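Local coordinates for COPII coat assembly protein SEC16 (Saccharomyces cerevisiae, PDB 3MZK) that helps start assembly of the COPII coat that forms transport vesicles at the endoplasmic reticulum, takes part in cargo selection, and is also involved in autophagy, at residues B[298-302]-B[319-325]; B[102-106]-B[335-339]; B[119-124]-B[256-261]; B[306-310]-B[352-356]; B[198-202]-B[220-225]. One frame throughout, in Å; residues are numbered along the deposited sequence.

Interaction 1. Residues B[298-302]-B[319-325]; sequences STLFI and VIFESIG
In the all-helical core of Sec16's ACE1-like domain, the long loop leading from helix 294-303 to helix 330-344 folds back on the helix it has just left, and F301 and F321 are the centre of that return. The methylene of F301 sits over one face of F321, its CB 3.6 Å from the ring centroid and 17° off the ring normal. The two rings lie oblique to each other, with planes at 52° and centroids 5.0 Å apart, and the side chains run past one another in opposite directions. F321 reaches this position because its CG is anti to the backbone N (chi1 -169°), which swings the ring from the loop onto the helix. A flat, wide group suits the place, since one ring can also meet S298, whose OG is 3.6 Å from F321 CE2. That hydroxyl is satisfied inside its own helix by T294 O, so it can border the aromatic ring without a polar partner in the loop. On one flank I302 crosses I324 at about a right angle, CD1 to CD1 at 3.8 Å; on the other, F301 CZ looks toward V319 CG1 at 4.3 Å. A polar bond within the loop also helps fix its turn: S323 OG donates to G325 O at 2.8 Å, and G325 takes a positive phi that a residue without a side chain adopts easily. I324 N is held by D336 OD1 of helix 330-344. The whole is a long irregular inter-helix connection folded back on its own helix, packed there by F301 and F321 within the helical ACE1-like domain.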
# COMPACT_ATOMS: atom_id res chain seq x y z
N SER B 298 12.34 -19.51 -19.79
CA SER B 298 11.80 -18.50 -20.69
C SER B 298 10.28 -18.46 -20.67
O SER B 298 9.68 -17.40 -20.80
CB SER B 298 12.29 -18.73 -22.13
OG SER B 298 13.66 -18.42 -22.24
N THR B 299 9.66 -19.63 -20.52
CA THR B 299 8.21 -19.70 -20.38
C THR B 299 7.76 -18.85 -19.19
O THR B 299 6.89 -17.99 -19.33
CB THR B 299 7.73 -21.17 -20.23
OG1 THR B 299 8.21 -21.95 -21.33
CG2 THR B 299 6.22 -21.24 -20.20
N LEU B 300 8.37 -19.07 -18.03
CA LEU B 300 8.02 -18.30 -16.84
C LEU B 300 8.24 -16.80 -17.03
O LEU B 300 7.40 -16.00 -16.62
CB LEU B 300 8.78 -18.80 -15.60
CG LEU B 300 8.73 -20.31 -15.34
CD1 LEU B 300 9.10 -20.62 -13.90
CD2 LEU B 300 7.36 -20.87 -15.69
N PHE B 301 9.35 -16.43 -17.65
CA PHE B 301 9.67 -15.02 -17.89
C PHE B 301 8.65 -14.36 -18.80
O PHE B 301 8.26 -13.20 -18.59
CB PHE B 301 11.08 -14.87 -18.49
CG PHE B 301 12.18 -15.27 -17.56
CD1 PHE B 301 12.02 -15.18 -16.18
CD2 PHE B 301 13.39 -15.74 -18.05
CE1 PHE B 301 13.05 -15.55 -15.32
CE2 PHE B 301 14.42 -16.11 -17.19
CZ PHE B 301 14.25 -16.02 -15.82
N ILE B 302 8.21 -15.10 -19.82
CA ILE B 302 7.17 -14.63 -20.73
C ILE B 302 5.86 -14.36 -19.98
O ILE B 302 5.26 -13.28 -20.11
CB ILE B 302 6.92 -15.65 -21.84
CG1 ILE B 302 8.13 -15.72 -22.78
CG2 ILE B 302 5.67 -15.30 -22.62
CD1 ILE B 302 8.16 -16.96 -23.66
N VAL B 319 21.55 -14.24 -13.64
CA VAL B 319 20.75 -14.75 -14.75
C VAL B 319 20.22 -13.64 -15.64
O VAL B 319 19.77 -12.60 -15.16
CB VAL B 319 19.59 -15.63 -14.23
CG1 VAL B 319 18.49 -15.75 -15.28
CG2 VAL B 319 20.11 -17.00 -13.82
N ILE B 320 20.27 -13.86 -16.95
CA ILE B 320 19.85 -12.86 -17.93
C ILE B 320 18.74 -13.40 -18.84
O ILE B 320 18.80 -14.54 -19.29
CB ILE B 320 21.06 -12.40 -18.78
CG1 ILE B 320 22.09 -11.69 -17.90
CG2 ILE B 320 20.62 -11.49 -19.93
CD1 ILE B 320 23.32 -11.23 -18.65
N PHE B 321 17.72 -12.59 -19.10
CA PHE B 321 16.70 -12.94 -20.08
C PHE B 321 17.02 -12.23 -21.38
O PHE B 321 16.50 -11.15 -21.65
CB PHE B 321 15.31 -12.54 -19.61
CG PHE B 321 14.19 -13.10 -20.45
CD1 PHE B 321 12.96 -12.44 -20.53
CD2 PHE B 321 14.36 -14.29 -21.14
CE1 PHE B 321 11.93 -12.96 -21.30
CE2 PHE B 321 13.33 -14.81 -21.91
CZ PHE B 321 12.12 -14.15 -22.00
N GLU B 322 17.88 -12.86 -22.18
CA GLU B 322 18.46 -12.25 -23.38
C GLU B 322 17.63 -12.57 -24.62
O GLU B 322 17.47 -11.73 -25.51
CB GLU B 322 19.90 -12.73 -23.55
CG GLU B 322 20.77 -11.93 -24.52
CD GLU B 322 22.20 -12.48 -24.61
OE1 GLU B 322 22.51 -13.47 -23.92
OE2 GLU B 322 23.00 -11.91 -25.39
N SER B 323 17.09 -13.79 -24.66
CA SER B 323 16.28 -14.24 -25.79
C SER B 323 15.45 -15.47 -25.43
O SER B 323 15.81 -16.25 -24.55
CB SER B 323 17.19 -14.61 -26.95
OG SER B 323 18.02 -15.70 -26.58
N ILE B 324 14.34 -15.65 -26.14
CA ILE B 324 13.50 -16.82 -25.94
C ILE B 324 14.09 -18.01 -26.71
O ILE B 324 14.03 -18.06 -27.94
CB ILE B 324 12.04 -16.53 -26.37
CG1 ILE B 324 11.54 -15.26 -25.68
CG2 ILE B 324 11.13 -17.71 -26.04
CD1 ILE B 324 10.16 -14.85 -26.09
N GLY B 325 14.69 -18.95 -25.98
CA GLY B 325 15.46 -20.00 -26.61
C GLY B 325 16.78 -19.48 -27.16
O GLY B 325 17.02 -18.27 -27.20

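Interaction 2. Residues B[102-106]-B[335-339]; sequences IWQLL and WDEIY
NE1 of W335 sits over the centre of W103's face, 3.3 Å from both W103 CD2 and W103 CE3. This makes an edge-to-face (T-shaped) pair: the six-membered ring of W103 and the five-membered ring of W335 stand at 75°, their centroids 4.3 Å apart. The N-H edge of one indole thus meets the electron-rich face of the other. I102 occupies a face of W335, its CG2 3.7 Å from the centroid of the six-membered ring; this methyl is the branch anti to the backbone N, which carries it across to the neighbouring helix. L106 divides its two methyls, CD1 going to W335 CD1 at 3.6 Å and CD2 to Y339 CD1 at 3.8 Å. The short segments of helices 101-111 and 330-344 run nearly parallel, at 19°, and their axes come no closer than 11.0 Å, a gap that bulky indoles can bridge. Replacing W103 with an alanine is likely to strip the N-H edge of W335 of its aromatic face and open a gap against helix 77-94, whose M84 and I91 also touch this indole. Polarity is therefore confined to an indole edge against a pi face, and dispersion probably supplies most of the cohesion.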
# COMPACT_ATOMS: atom_id res chain seq x y z
N ILE B 102 5.38 -22.53 -25.63
CA ILE B 102 5.79 -21.16 -25.94
C ILE B 102 5.05 -20.59 -27.15
O ILE B 102 4.62 -19.44 -27.15
CB ILE B 102 7.31 -21.08 -26.20
CG1 ILE B 102 8.08 -21.36 -24.90
CG2 ILE B 102 7.69 -19.72 -26.76
CD1 ILE B 102 9.55 -21.58 -25.12
N TRP B 103 4.92 -21.40 -28.19
CA TRP B 103 4.14 -21.02 -29.36
C TRP B 103 2.77 -20.52 -28.93
O TRP B 103 2.37 -19.39 -29.23
CB TRP B 103 3.98 -22.21 -30.31
CG TRP B 103 5.13 -22.42 -31.24
CD1 TRP B 103 5.96 -23.50 -31.29
CD2 TRP B 103 5.57 -21.53 -32.27
NE1 TRP B 103 6.89 -23.34 -32.29
CE2 TRP B 103 6.67 -22.14 -32.91
CE3 TRP B 103 5.14 -20.28 -32.72
CZ2 TRP B 103 7.35 -21.53 -33.96
CZ3 TRP B 103 5.81 -19.68 -33.77
CH2 TRP B 103 6.90 -20.31 -34.38
N GLN B 104 2.04 -21.38 -28.22
CA GLN B 104 0.66 -21.11 -27.85
C GLN B 104 0.53 -20.01 -26.81
O GLN B 104 -0.46 -19.27 -26.79
CB GLN B 104 -0.00 -22.40 -27.37
CG GLN B 104 -0.20 -23.42 -28.48
CD GLN B 104 -0.50 -24.81 -27.96
OE1 GLN B 104 -0.01 -25.21 -26.90
NE2 GLN B 104 -1.31 -25.55 -28.70
N LEU B 105 1.53 -19.89 -25.94
CA LEU B 105 1.54 -18.85 -24.94
C LEU B 105 1.62 -17.48 -25.60
O LEU B 105 0.84 -16.58 -25.28
CB LEU B 105 2.72 -19.03 -23.99
CG LEU B 105 2.92 -17.91 -22.97
CD1 LEU B 105 1.66 -17.72 -22.15
CD2 LEU B 105 4.11 -18.21 -22.06
N LEU B 106 2.56 -17.33 -26.53
CA LEU B 106 2.71 -16.08 -27.27
C LEU B 106 1.47 -15.75 -28.10
O LEU B 106 1.10 -14.59 -28.25
CB LEU B 106 3.95 -16.14 -28.16
CG LEU B 106 5.29 -15.98 -27.43
CD1 LEU B 106 6.45 -16.27 -28.36
CD2 LEU B 106 5.41 -14.58 -26.84
N TRP B 335 9.93 -15.73 -32.13
CA TRP B 335 9.40 -15.55 -30.79
C TRP B 335 9.81 -14.20 -30.22
O TRP B 335 8.97 -13.44 -29.75
CB TRP B 335 9.87 -16.67 -29.86
CG TRP B 335 9.24 -17.98 -30.16
CD1 TRP B 335 8.10 -18.19 -30.86
CD2 TRP B 335 9.73 -19.26 -29.77
NE1 TRP B 335 7.83 -19.54 -30.93
CE2 TRP B 335 8.82 -20.22 -30.27
CE3 TRP B 335 10.84 -19.71 -29.05
CZ2 TRP B 335 8.99 -21.59 -30.07
CZ3 TRP B 335 11.01 -21.07 -28.85
CH2 TRP B 335 10.09 -21.99 -29.36
N ASP B 336 11.11 -13.90 -30.28
CA ASP B 336 11.60 -12.64 -29.75
C ASP B 336 10.92 -11.43 -30.36
O ASP B 336 10.57 -10.49 -29.65
CB ASP B 336 13.12 -12.54 -29.89
CG ASP B 336 13.85 -13.37 -28.86
OD1 ASP B 336 13.23 -13.72 -27.84
OD2 ASP B 336 15.05 -13.67 -29.06
N GLU B 337 10.71 -11.45 -31.68
CA GLU B 337 10.07 -10.31 -32.33
C GLU B 337 8.58 -10.22 -31.99
O GLU B 337 8.04 -9.12 -31.83
CB GLU B 337 10.28 -10.32 -33.84
CG GLU B 337 9.69 -9.10 -34.52
CD GLU B 337 10.19 -8.92 -35.93
OE1 GLU B 337 11.08 -9.67 -36.36
OE2 GLU B 337 9.68 -8.00 -36.61
N ILE B 338 7.92 -11.37 -31.90
CA ILE B 338 6.52 -11.42 -31.49
C ILE B 338 6.35 -10.92 -30.05
O ILE B 338 5.45 -10.11 -29.77
CB ILE B 338 5.96 -12.84 -31.61
CG1 ILE B 338 5.87 -13.24 -33.09
CG2 ILE B 338 4.59 -12.94 -30.93
CD1 ILE B 338 5.44 -14.67 -33.33
N TYR B 339 7.21 -11.39 -29.16
CA TYR B 339 7.20 -10.96 -27.77
C TYR B 339 7.39 -9.45 -27.70
O TYR B 339 6.80 -8.78 -26.86
CB TYR B 339 8.30 -11.68 -27.00
CG TYR B 339 8.25 -11.50 -25.50
CD1 TYR B 339 7.09 -11.82 -24.78
CD2 TYR B 339 9.36 -11.06 -24.79
CE1 TYR B 339 7.04 -11.67 -23.40
CE2 TYR B 339 9.32 -10.91 -23.41
CZ TYR B 339 8.15 -11.22 -22.72
OH TYR B 339 8.10 -11.08 -21.35

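Interaction 3. Residues B[119-124]-B[256-261]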
# COMPACT_ATOMS: atom_id res chain seq x y z
N ILE B 119 -4.01 -19.77 -19.37
CA ILE B 119 -2.58 -20.02 -19.32
C ILE B 119 -2.28 -21.24 -18.45
O ILE B 119 -1.43 -22.06 -18.79
CB ILE B 119 -1.80 -18.81 -18.77
CG1 ILE B 119 -1.92 -17.62 -19.72
CG2 ILE B 119 -0.34 -19.17 -18.57
CD1 ILE B 119 -1.30 -16.35 -19.17
N SER B 120 -2.99 -21.35 -17.33
CA SER B 120 -2.83 -22.48 -16.43
C SER B 120 -3.12 -23.79 -17.15
O SER B 120 -2.35 -24.74 -17.06
CB SER B 120 -3.74 -22.33 -15.21
OG SER B 120 -3.65 -23.47 -14.37
N LYS B 121 -4.24 -23.84 -17.87
CA LYS B 121 -4.67 -25.06 -18.56
C LYS B 121 -3.73 -25.42 -19.70
O LYS B 121 -3.60 -26.58 -20.06
CB LYS B 121 -6.10 -24.91 -19.09
N LEU B 122 -3.08 -24.41 -20.26
CA LEU B 122 -2.11 -24.63 -21.32
C LEU B 122 -0.89 -25.37 -20.79
O LEU B 122 -0.44 -26.35 -21.39
CB LEU B 122 -1.69 -23.30 -21.95
CG LEU B 122 -0.59 -23.37 -23.00
CD1 LEU B 122 -0.98 -24.28 -24.15
CD2 LEU B 122 -0.27 -21.97 -23.51
N LEU B 123 -0.36 -24.92 -19.66
CA LEU B 123 0.77 -25.59 -19.01
C LEU B 123 0.42 -27.01 -18.63
O LEU B 123 1.21 -27.93 -18.84
CB LEU B 123 1.21 -24.84 -17.76
CG LEU B 123 1.85 -23.47 -17.95
CD1 LEU B 123 2.16 -22.82 -16.61
CD2 LEU B 123 3.12 -23.59 -18.77
N TYR B 124 -0.77 -27.20 -18.06
CA TYR B 124 -1.13 -28.48 -17.48
C TYR B 124 -2.63 -28.73 -17.58
O TYR B 124 -3.43 -27.97 -17.04
CB TYR B 124 -0.70 -28.52 -16.02
CG TYR B 124 -0.89 -29.84 -15.32
CD1 TYR B 124 -0.02 -30.90 -15.53
CD2 TYR B 124 -1.94 -30.02 -14.42
CE1 TYR B 124 -0.19 -32.11 -14.88
CE2 TYR B 124 -2.12 -31.23 -13.77
CZ TYR B 124 -1.25 -32.27 -14.00
OH TYR B 124 -1.43 -33.46 -13.35
N VAL B 256 3.69 -24.31 -11.75
CA VAL B 256 3.31 -22.98 -12.19
C VAL B 256 1.81 -22.92 -12.46
O VAL B 256 1.15 -21.94 -12.10
CB VAL B 256 4.10 -22.56 -13.45
CG1 VAL B 256 3.66 -21.19 -13.94
CG2 VAL B 256 5.58 -22.55 -13.14
N ALA B 257 1.27 -23.97 -13.07
CA ALA B 257 -0.16 -24.02 -13.39
C ALA B 257 -1.02 -23.93 -12.13
O ALA B 257 -2.07 -23.29 -12.14
CB ALA B 257 -0.49 -25.29 -14.18
N ALA B 258 -0.57 -24.58 -11.06
CA ALA B 258 -1.27 -24.53 -9.79
C ALA B 258 -1.31 -23.11 -9.24
O ALA B 258 -2.35 -22.63 -8.78
CB ALA B 258 -0.62 -25.46 -8.78
N VAL B 259 -0.17 -22.43 -9.30
CA VAL B 259 -0.08 -21.06 -8.82
C VAL B 259 -1.00 -20.12 -9.60
O VAL B 259 -1.77 -19.37 -9.01
CB VAL B 259 1.37 -20.52 -8.87
CG1 VAL B 259 1.39 -19.03 -8.61
CG2 VAL B 259 2.23 -21.26 -7.86
N LEU B 260 -0.92 -20.18 -10.92
CA LEU B 260 -1.70 -19.28 -11.77
C LEU B 260 -3.21 -19.45 -11.56
O LEU B 260 -3.94 -18.46 -11.51
CB LEU B 260 -1.33 -19.47 -13.25
CG LEU B 260 0.12 -19.15 -13.61
CD1 LEU B 260 0.37 -19.35 -15.09
CD2 LEU B 260 0.50 -17.74 -13.18
N ILE B 261 -3.65 -20.69 -11.45
CA ILE B 261 -5.08 -20.98 -11.37
C ILE B 261 -5.66 -20.57 -10.01
O ILE B 261 -6.87 -20.51 -9.84
CB ILE B 261 -5.38 -22.47 -11.63
CG1 ILE B 261 -6.80 -22.64 -12.18
CG2 ILE B 261 -5.17 -23.29 -10.37
CD1 ILE B 261 -7.09 -24.05 -12.66
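One hydrogen bond joins the two helices: S120 OG donates to A257 O at 2.7 Å. The approach is bent, with a C=O...OG angle of 118° and the donor tilted out of the carbonyl plane. The same oxygen also accepts I261 N of its own helix, and the two donors reach it from opposite faces. With OG anti to the backbone N (chi1 176°), the hydroxyl of S120 is turned across the interface and also lies beside I261 CB. Were S120 exchanged for an alanine, A257 O would probably keep its intrahelical partner alone, and the one polar tie between these segments would be lost.

The remaining contacts are apolar. L123 touches V256 with CD1, 3.5 Å from V256 CG1, while its CB faces the methyl of A257. I119 CG2 meets L260 CD1 at 3.6 Å, and Y124, just past the end of its helix, lays CB against A257 CB at 3.7 Å. Beyond these segments, Y124 and I261 pack on Q162 and T163 of the second subunit.

Small side chains explain the closeness: at S120 and A257 the CA atoms come within 4.3 Å, and the segment axes within 8.3 Å. Serine and alanine where the backbones nearly touch, with leucine, isoleucine and valine to the sides, are characteristic of a close antiparallel helix pair, here at 164° in the stacked helices of an ACE1-like scaffold.

Interaction 4. Residues B[306-310]-B[352-356]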
# COMPACT_ATOMS: atom_id res chain seq x y z
N VAL B 306 8.57 -10.40 -18.25
CA VAL B 306 9.91 -9.89 -18.00
C VAL B 306 10.51 -9.35 -19.29
O VAL B 306 10.44 -10.00 -20.33
CB VAL B 306 10.82 -10.99 -17.43
CG1 VAL B 306 12.25 -10.49 -17.35
CG2 VAL B 306 10.31 -11.44 -16.06
N PRO B 307 11.12 -8.16 -19.23
CA PRO B 307 11.69 -7.56 -20.44
C PRO B 307 12.92 -8.32 -20.96
O PRO B 307 13.69 -8.88 -20.18
CB PRO B 307 12.12 -6.16 -19.96
CG PRO B 307 11.43 -5.94 -18.64
CD PRO B 307 11.25 -7.30 -18.04
N LEU B 308 13.07 -8.35 -22.29
CA LEU B 308 14.28 -8.87 -22.92
C LEU B 308 15.37 -7.81 -22.86
O LEU B 308 15.20 -6.71 -23.39
CB LEU B 308 14.01 -9.26 -24.37
CG LEU B 308 13.23 -10.56 -24.63
CD1 LEU B 308 13.07 -10.81 -26.12
CD2 LEU B 308 13.91 -11.75 -23.97
N SER B 309 16.49 -8.13 -22.22
CA SER B 309 17.61 -7.20 -22.11
C SER B 309 18.88 -7.90 -21.66
O SER B 309 18.93 -9.13 -21.58
CB SER B 309 17.28 -6.07 -21.12
OG SER B 309 17.45 -6.51 -19.78
N ASN B 310 19.91 -7.11 -21.35
CA ASN B 310 21.18 -7.64 -20.86
C ASN B 310 21.27 -7.61 -19.34
O ASN B 310 22.14 -8.24 -18.74
CB ASN B 310 22.35 -6.84 -21.45
CG ASN B 310 22.43 -6.95 -22.95
OD1 ASN B 310 22.71 -8.02 -23.50
ND2 ASN B 310 22.19 -5.83 -23.64
N PHE B 352 13.08 -3.58 -27.47
CA PHE B 352 14.26 -4.21 -26.87
C PHE B 352 15.51 -4.01 -27.72
O PHE B 352 15.68 -4.64 -28.76
CB PHE B 352 14.03 -5.71 -26.65
CG PHE B 352 12.80 -6.04 -25.87
CD1 PHE B 352 12.68 -5.67 -24.54
CD2 PHE B 352 11.75 -6.74 -26.46
CE1 PHE B 352 11.54 -5.98 -23.81
CE2 PHE B 352 10.61 -7.06 -25.73
CZ PHE B 352 10.50 -6.67 -24.41
N SER B 353 16.39 -3.12 -27.27
CA SER B 353 17.67 -2.92 -27.94
C SER B 353 18.46 -4.22 -28.01
O SER B 353 19.15 -4.48 -29.00
CB SER B 353 18.49 -1.87 -27.18
OG SER B 353 17.81 -0.63 -27.17
N SER B 354 18.36 -5.03 -26.96
CA SER B 354 19.18 -6.23 -26.86
C SER B 354 18.97 -7.21 -28.01
O SER B 354 19.81 -8.07 -28.25
CB SER B 354 18.94 -6.94 -25.52
OG SER B 354 17.60 -7.40 -25.43
N ILE B 355 17.86 -7.07 -28.73
CA ILE B 355 17.56 -8.00 -29.81
C ILE B 355 17.77 -7.41 -31.21
O ILE B 355 17.56 -8.10 -32.21
CB ILE B 355 16.13 -8.59 -29.71
CG1 ILE B 355 15.09 -7.55 -30.11
CG2 ILE B 355 15.88 -9.14 -28.32
CD1 ILE B 355 13.76 -8.15 -30.48
N LEU B 356 18.17 -6.15 -31.29
CA LEU B 356 18.47 -5.54 -32.59
C LEU B 356 19.49 -6.35 -33.39
O LEU B 356 19.30 -6.59 -34.58
CB LEU B 356 18.93 -4.09 -32.42
CG LEU B 356 17.80 -3.09 -32.20
CD1 LEU B 356 18.31 -1.78 -31.62
CD2 LEU B 356 17.05 -2.86 -33.50
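L308 lays its CB over a face of F352, 3.8 Å from the ring centroid and 14° off the normal, displaced somewhat toward the rim. From there CG, anti to the carbonyl carbon (chi1 -75°), packs against the ring of Y339 of helix 330-344. At the tip the methyls part: CD1 meets I355 CG2 at 3.9 Å, the two side chains at about a right angle, and also lies beside the carboxylate of D336, whereas CD2 heads for the ring of F321. Leucine suits the spot, because its fork reaches neighbours on two sides while its CB remains on the aromatic face.

Two connecting segments of the helical ACE1-like domain meet here. One belongs to the long loop before helix 330-344, and the other is the short 3-10 turn that leads into helix 356-368, closed by I355 N bonding to F352 O at 3.3 Å.

F352 extends under the first loop beyond L308, its CE1 touching P307 CB at 3.9 Å. Its ring also makes edge-to-face pairs with F343 and F349, so this phenylalanine belongs to an aromatic cluster as well as to the loop contact. S354 adds the polar element: OG stands between the backbone N and the carbonyl carbon (chi1 64°), from where it gives a weak hydrogen bond to L308 O at 3.2 Å. Past it, the exposed N310 brings ND2 to within 3.9 Å of S354 CB.

Interaction 5. Residues B[198-202]-B[220-225]; sequences IQKYL and LLLIFQ
I198 and L221 approach at a slant, each sending one methyl between the two helices, so that I198 CG2 rests 3.8 Å from L221 CD1. L221 has CG anti to the backbone N (chi1 176°), which brings the fork of the leucine round toward the other helix. The same side chain is met by L202, whose CD1 approaches L221 CB at 3.8 Å, and by the aliphatic CG of Q199, 4.0 Å from L221 CD1. I198 goes on past L221: its CD1 lies against F224 CB at 4.1 Å. The I198 and Q225 side chains slide past each other in opposite directions, with NE2 of Q225 3.6 Å from I198 CD1. Further along, L202 CD2 faces L220 CD1 at 4.3 Å.

The segments of helices 191-203 and 214-226 run antiparallel at 156°, their axes approaching to 10.6 Å, a separation bridged by branched aliphatic side chains. Another copy of the protein packs on the same residues, L184 of the second subunit touching both I198 and F224. Between the two segments the contact is held mainly by apolar surfaces, without a polar bond; exposed Q199 offers its CG and buried Q225 its amide to the aliphatic groups, so cohesion probably comes from dispersion and the burial of aliphatic surface.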
# COMPACT_ATOMS: atom_id res chain seq x y z
N ILE B 198 4.30 -23.76 8.72
CA ILE B 198 3.76 -24.54 7.61
C ILE B 198 4.58 -25.81 7.42
O ILE B 198 4.03 -26.90 7.26
CB ILE B 198 3.75 -23.74 6.30
CG1 ILE B 198 3.00 -22.43 6.48
CG2 ILE B 198 3.13 -24.57 5.19
CD1 ILE B 198 2.90 -21.60 5.22
N GLN B 199 5.89 -25.65 7.44
CA GLN B 199 6.79 -26.78 7.27
C GLN B 199 6.58 -27.81 8.37
O GLN B 199 6.42 -29.00 8.09
CB GLN B 199 8.25 -26.31 7.26
CG GLN B 199 8.53 -25.21 6.24
CD GLN B 199 10.00 -25.11 5.88
OE1 GLN B 199 10.78 -26.02 6.17
NE2 GLN B 199 10.37 -24.01 5.25
N LYS B 200 6.58 -27.36 9.62
CA LYS B 200 6.45 -28.26 10.76
C LYS B 200 5.13 -29.03 10.70
O LYS B 200 5.08 -30.21 11.00
CB LYS B 200 6.62 -27.52 12.10
CG LYS B 200 8.14 -27.24 12.49
CD LYS B 200 8.26 -26.17 13.64
CE LYS B 200 9.76 -25.81 13.93
NZ LYS B 200 9.85 -24.69 15.01
N TYR B 201 4.07 -28.35 10.30
CA TYR B 201 2.76 -29.00 10.19
C TYR B 201 2.77 -30.10 9.12
O TYR B 201 2.28 -31.21 9.35
CB TYR B 201 1.65 -27.98 9.93
CG TYR B 201 0.38 -28.60 9.39
CD1 TYR B 201 -0.47 -29.32 10.21
CD2 TYR B 201 0.05 -28.48 8.05
CE1 TYR B 201 -1.62 -29.90 9.72
CE2 TYR B 201 -1.10 -29.05 7.54
CZ TYR B 201 -1.93 -29.76 8.38
OH TYR B 201 -3.08 -30.33 7.87
N LEU B 202 3.33 -29.79 7.96
CA LEU B 202 3.36 -30.73 6.85
C LEU B 202 4.31 -31.90 7.09
O LEU B 202 3.95 -33.06 6.87
CB LEU B 202 3.74 -30.02 5.54
CG LEU B 202 2.76 -28.98 5.00
CD1 LEU B 202 3.35 -28.28 3.79
CD2 LEU B 202 1.43 -29.62 4.65
N LEU B 220 2.16 -28.62 -1.77
CA LEU B 220 1.37 -27.80 -0.86
C LEU B 220 2.21 -26.68 -0.24
O LEU B 220 1.78 -25.53 -0.18
CB LEU B 220 0.75 -28.65 0.25
CG LEU B 220 -0.45 -29.52 -0.12
CD1 LEU B 220 -0.89 -30.33 1.09
CD2 LEU B 220 -1.58 -28.67 -0.65
N LEU B 221 3.40 -27.04 0.21
CA LEU B 221 4.31 -26.09 0.83
C LEU B 221 4.55 -24.91 -0.09
O LEU B 221 4.46 -23.76 0.33
CB LEU B 221 5.63 -26.76 1.19
CG LEU B 221 6.70 -25.83 1.77
CD1 LEU B 221 6.18 -25.06 2.96
CD2 LEU B 221 7.92 -26.64 2.15
N LEU B 222 4.85 -25.20 -1.35
CA LEU B 222 5.17 -24.15 -2.31
C LEU B 222 4.00 -23.22 -2.58
O LEU B 222 4.16 -22.00 -2.57
CB LEU B 222 5.67 -24.75 -3.63
CG LEU B 222 6.02 -23.67 -4.66
CD1 LEU B 222 7.47 -23.79 -5.07
CD2 LEU B 222 5.10 -23.75 -5.86
N ILE B 223 2.82 -23.79 -2.82
CA ILE B 223 1.61 -23.01 -3.06
C ILE B 223 1.33 -22.02 -1.93
O ILE B 223 1.00 -20.86 -2.18
CB ILE B 223 0.38 -23.91 -3.24
CG1 ILE B 223 0.56 -24.81 -4.45
CG2 ILE B 223 -0.86 -23.07 -3.40
CD1 ILE B 223 -0.61 -25.72 -4.71
N PHE B 224 1.46 -22.49 -0.70
CA PHE B 224 1.20 -21.64 0.46
C PHE B 224 2.31 -20.61 0.68
O PHE B 224 2.05 -19.53 1.20
CB PHE B 224 1.00 -22.49 1.72
CG PHE B 224 -0.22 -23.37 1.67
CD1 PHE B 224 -1.42 -22.86 1.21
CD2 PHE B 224 -0.15 -24.70 2.05
CE1 PHE B 224 -2.55 -23.67 1.14
CE2 PHE B 224 -1.27 -25.51 1.99
CZ PHE B 224 -2.47 -24.99 1.53
N GLN B 225 3.53 -20.95 0.28
CA GLN B 225 4.64 -20.01 0.40
C GLN B 225 4.48 -18.85 -0.57
O GLN B 225 4.71 -17.70 -0.21
CB GLN B 225 5.98 -20.71 0.13
CG GLN B 225 6.39 -21.69 1.20
CD GLN B 225 6.39 -21.06 2.58
OE1 GLN B 225 6.62 -19.86 2.73
NE2 GLN B 225 6.11 -21.87 3.59

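How the interactions relate
Interactions 1 and 2 form the buried centre and interlock: I324 N bonds to D336 OD1, and both rest on aromatic side chains. Interaction 4 shares the loop after helix 294-303 with interaction 1, joined by backbone bonds such as F321 with S309, but is partly exposed and adds a weak serine bond. Interaction 3 is also buried, yet its small residues let the helices come closer and permit a side-chain to backbone bond; it touches interaction 1 through L300 and V256. Interaction 5, about 34 Å from interaction 2 between centres, is mostly aliphatic and only partly buried. Like interaction 3, it borders the second subunit.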